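Local atomic coordinates of HTH marR-type domain-containing protein (Streptococcus agalactiae serotype III, PDB entry 7DVR), a protein that binds heme as a sensor and, as a member of the MarR family of helix-turn-helix proteins, probably regulates transcription by binding DNA. Residues 39-44 with 103-107. Coordinates in Å, arbitrary orientation, origin at the centre of the assembly. Residue numbers count along the deposited sequence, not the author numbering.
Sequences VMHLYK and ATQFE
This is an apolar alpha-helix crossing between the C-terminal end of helix 34-44 and the middle of helix 97-117. The axes of the two segments approach to 10.1 Å and cross at -112°. M40 and A103 set the register, with CA atoms 5.9 Å apart. A103 points its CB at the other helix, where it packs against V39, M40 and Y43. V39 CG1 lies 3.6 Å from A103 CB. The Y43 side chain (chi1 t) lays one ring face against the same methyl, a CH-pi contact with A103 CB 4.2 Å from the ring centroid. Y43 OH reaches T104 CG2 at 3.2 Å. T104 OG1 turns back to its own helix and hydrogen-bonds to the O of Q101 and of K100. In this MarR-type winged-helix fold, the crossing joins the helix just before strand 50-51 to the long helix that follows strand 91-95. L95 of that strand also touches V39 and Y43. M40 is folded as mmm. M40 SD is 3.6 Å from A103 O and sits at the edge of the F106 ring, 5.5 Å from the F106 ring centroid, a Met-aromatic contact. M40 CG is 4.0 Å from F106 CD2, and M40 CE is 3.6 Å from E107 CG. K44 NZ and E107 OE2 stay 4.4 Å apart, too far for a salt bridge. The F106 side chain is about 5 Å from a bound heme and about 8 Å from the side chain of H114, an axial ligand of heme iron.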
ATOM      1  N   VAL A  39      17.618   6.797  18.356  1.00 37.53           N
ATOM      2  CA  VAL A  39      17.574   7.799  19.448  1.00 37.79           C
ATOM      3  C   VAL A  39      17.014   7.099  20.656  1.00 39.39           C
ATOM      4  O   VAL A  39      17.534   7.249  21.743  1.00 38.93           O
ATOM      5  CB  VAL A  39      16.633   8.978  19.061  1.00 39.34           C
ATOM      6  CG1 VAL A  39      16.069   9.748  20.255  1.00 41.76           C
ATOM      7  CG2 VAL A  39      17.330   9.878  18.064  1.00 38.67           C
ATOM      8  N   MET A  40      15.980   6.314  20.436  1.00 41.49           N
ATOM      9  CA  MET A  40      15.357   5.612  21.566  1.00 43.77           C
ATOM     10  C   MET A  40      16.326   4.531  22.091  1.00 45.74           C
ATOM     11  O   MET A  40      16.304   4.218  23.311  1.00 47.83           O
ATOM     12  CB  MET A  40      14.063   4.964  21.114  1.00 45.78           C
ATOM     13  CG  MET A  40      13.040   5.919  20.626  1.00 47.05           C
ATOM     14  SD  MET A  40      12.823   7.260  21.824  1.00 49.43           S
ATOM     15  CE  MET A  40      12.087   6.395  23.209  1.00 49.11           C
ATOM     16  N   HIS A  41      17.148   3.946  21.212  1.00 47.51           N
ATOM     17  CA  HIS A  41      18.175   2.966  21.646  1.00 48.06           C
ATOM     18  C   HIS A  41      19.204   3.657  22.541  1.00 45.48           C
ATOM     19  O   HIS A  41      19.392   3.198  23.714  1.00 49.78           O
ATOM     20  CB  HIS A  41      18.827   2.247  20.485  1.00 48.03           C
ATOM     21  CG  HIS A  41      19.530   0.997  20.933  1.00 51.56           C
ATOM     22  ND1 HIS A  41      18.884  -0.237  20.966  1.00 53.91           N
ATOM     23  CD2 HIS A  41      20.783   0.777  21.392  1.00 55.32           C
ATOM     24  CE1 HIS A  41      19.711  -1.171  21.422  1.00 57.65           C
ATOM     25  NE2 HIS A  41      20.900  -0.585  21.681  1.00 57.41           N
ATOM     26  N   LEU A  42      19.811   4.735  22.053  1.00 42.71           N
ATOM     27  CA  LEU A  42      20.714   5.575  22.865  1.00 42.55           C
ATOM     28  C   LEU A  42      20.053   5.933  24.190  1.00 42.35           C
ATOM     29  O   LEU A  42      20.683   5.780  25.252  1.00 40.41           O
ATOM     30  CB  LEU A  42      21.157   6.818  22.082  1.00 42.19           C
ATOM     31  CG  LEU A  42      22.063   6.551  20.888  1.00 41.79           C
ATOM     32  CD1 LEU A  42      22.292   7.738  19.968  1.00 41.49           C
ATOM     33  CD2 LEU A  42      23.424   5.999  21.373  1.00 41.81           C
ATOM     34  N   TYR A  43      18.815   6.415  24.154  1.00 41.68           N
ATOM     35  CA  TYR A  43      18.185   7.011  25.355  1.00 45.67           C
ATOM     36  C   TYR A  43      17.972   5.915  26.396  1.00 46.97           C
ATOM     37  O   TYR A  43      18.144   6.167  27.612  1.00 44.70           O
ATOM     38  CB  TYR A  43      16.844   7.635  25.027  1.00 45.47           C
ATOM     39  CG  TYR A  43      16.277   8.472  26.161  1.00 47.66           C
ATOM     40  CD1 TYR A  43      16.894   9.646  26.581  1.00 48.17           C
ATOM     41  CD2 TYR A  43      15.148   8.062  26.846  1.00 51.42           C
ATOM     42  CE1 TYR A  43      16.379  10.413  27.630  1.00 50.74           C
ATOM     43  CE2 TYR A  43      14.609   8.824  27.881  1.00 51.89           C
ATOM     44  CZ  TYR A  43      15.226   9.996  28.284  1.00 50.75           C
ATOM     45  OH  TYR A  43      14.686  10.689  29.330  1.00 50.35           O
ATOM     46  N   LYS A  44      17.660   4.711  25.918  1.00 46.93           N
ATOM     47  CA  LYS A  44      17.193   3.640  26.835  1.00 50.33           C
ATOM     48  C   LYS A  44      18.371   2.806  27.337  1.00 50.30           C
ATOM     49  O   LYS A  44      18.176   2.001  28.247  1.00 51.91           O
ATOM     50  CB  LYS A  44      16.071   2.824  26.198  1.00 56.33           C
ATOM     51  CG  LYS A  44      14.730   3.564  26.150  1.00 58.12           C
ATOM     52  CD  LYS A  44      13.538   2.651  25.961  1.00 66.18           C
ATOM     53  CE  LYS A  44      13.189   2.360  24.512  1.00 69.12           C
ATOM     54  NZ  LYS A  44      11.725   2.358  24.274  1.00 71.23           N
ATOM     55  N   ALA A 103      13.694  12.398  22.247  1.00 43.75           N
ATOM     56  CA  ALA A 103      13.376  11.027  22.685  1.00 43.74           C
ATOM     57  C   ALA A 103      12.127  10.985  23.584  1.00 44.78           C
ATOM     58  O   ALA A 103      11.308  10.058  23.435  1.00 46.22           O
ATOM     59  CB  ALA A 103      14.549  10.449  23.422  1.00 43.31           C
ATOM     60  N   THR A 104      12.011  11.865  24.569  1.00 45.36           N
ATOM     61  CA  THR A 104      10.886  11.799  25.527  1.00 46.64           C
ATOM     62  C   THR A 104       9.586  12.243  24.794  1.00 45.76           C
ATOM     63  O   THR A 104       8.505  11.702  25.073  1.00 47.47           O
ATOM     64  CB  THR A 104      11.234  12.651  26.745  1.00 49.00           C
ATOM     65  OG1 THR A 104      11.628  13.955  26.286  1.00 47.59           O
ATOM     66  CG2 THR A 104      12.332  12.015  27.577  1.00 48.93           C
ATOM     67  N   GLN A 105       9.736  13.112  23.815  1.00 43.11           N
ATOM     68  CA  GLN A 105       8.605  13.599  22.985  1.00 44.54           C
ATOM     69  C   GLN A 105       8.149  12.460  22.085  1.00 43.87           C
ATOM     70  O   GLN A 105       6.984  12.323  21.815  1.00 39.97           O
ATOM     71  CB  GLN A 105       9.014  14.793  22.111  1.00 46.95           C
ATOM     72  CG  GLN A 105       9.095  16.117  22.848  1.00 48.96           C
ATOM     73  CD  GLN A 105       9.788  17.210  22.059  1.00 52.51           C
ATOM     74  OE1 GLN A 105       9.735  17.252  20.836  1.00 57.73           O
ATOM     75  NE2 GLN A 105      10.373  18.158  22.783  1.00 54.69           N
ATOM     76  N   PHE A 106       9.069  11.649  21.594  1.00 41.36           N
ATOM     77  CA  PHE A 106       8.737  10.606  20.601  1.00 42.04           C
ATOM     78  C   PHE A 106       7.938   9.518  21.288  1.00 42.17           C
ATOM     79  O   PHE A 106       7.012   8.959  20.678  1.00 41.62           O
ATOM     80  CB  PHE A 106       9.995   9.982  19.978  1.00 43.01           C
ATOM     81  CG  PHE A 106       9.709   9.113  18.776  1.00 45.10           C
ATOM     82  CD1 PHE A 106       9.119   9.634  17.631  1.00 46.75           C
ATOM     83  CD2 PHE A 106      10.094   7.775  18.759  1.00 46.93           C
ATOM     84  CE1 PHE A 106       8.888   8.836  16.515  1.00 49.41           C
ATOM     85  CE2 PHE A 106       9.860   6.985  17.647  1.00 48.12           C
ATOM     86  CZ  PHE A 106       9.265   7.509  16.520  1.00 50.10           C
ATOM     87  N   GLU A 107       8.329   9.197  22.512  1.00 44.21           N
ATOM     88  CA  GLU A 107       7.653   8.135  23.306  1.00 49.56           C
ATOM     89  C   GLU A 107       6.172   8.500  23.526  1.00 49.32           C
ATOM     90  O   GLU A 107       5.312   7.596  23.396  1.00 50.12           O
ATOM     91  CB  GLU A 107       8.341   7.949  24.659  1.00 53.71           C
ATOM     92  CG  GLU A 107       8.907   6.575  24.901  1.00 59.67           C
ATOM     93  CD  GLU A 107       9.588   6.430  26.261  1.00 63.59           C
ATOM     94  OE1 GLU A 107      10.045   7.463  26.823  1.00 65.09           O
ATOM     95  OE2 GLU A 107       9.639   5.305  26.765  1.00 67.79           O
TER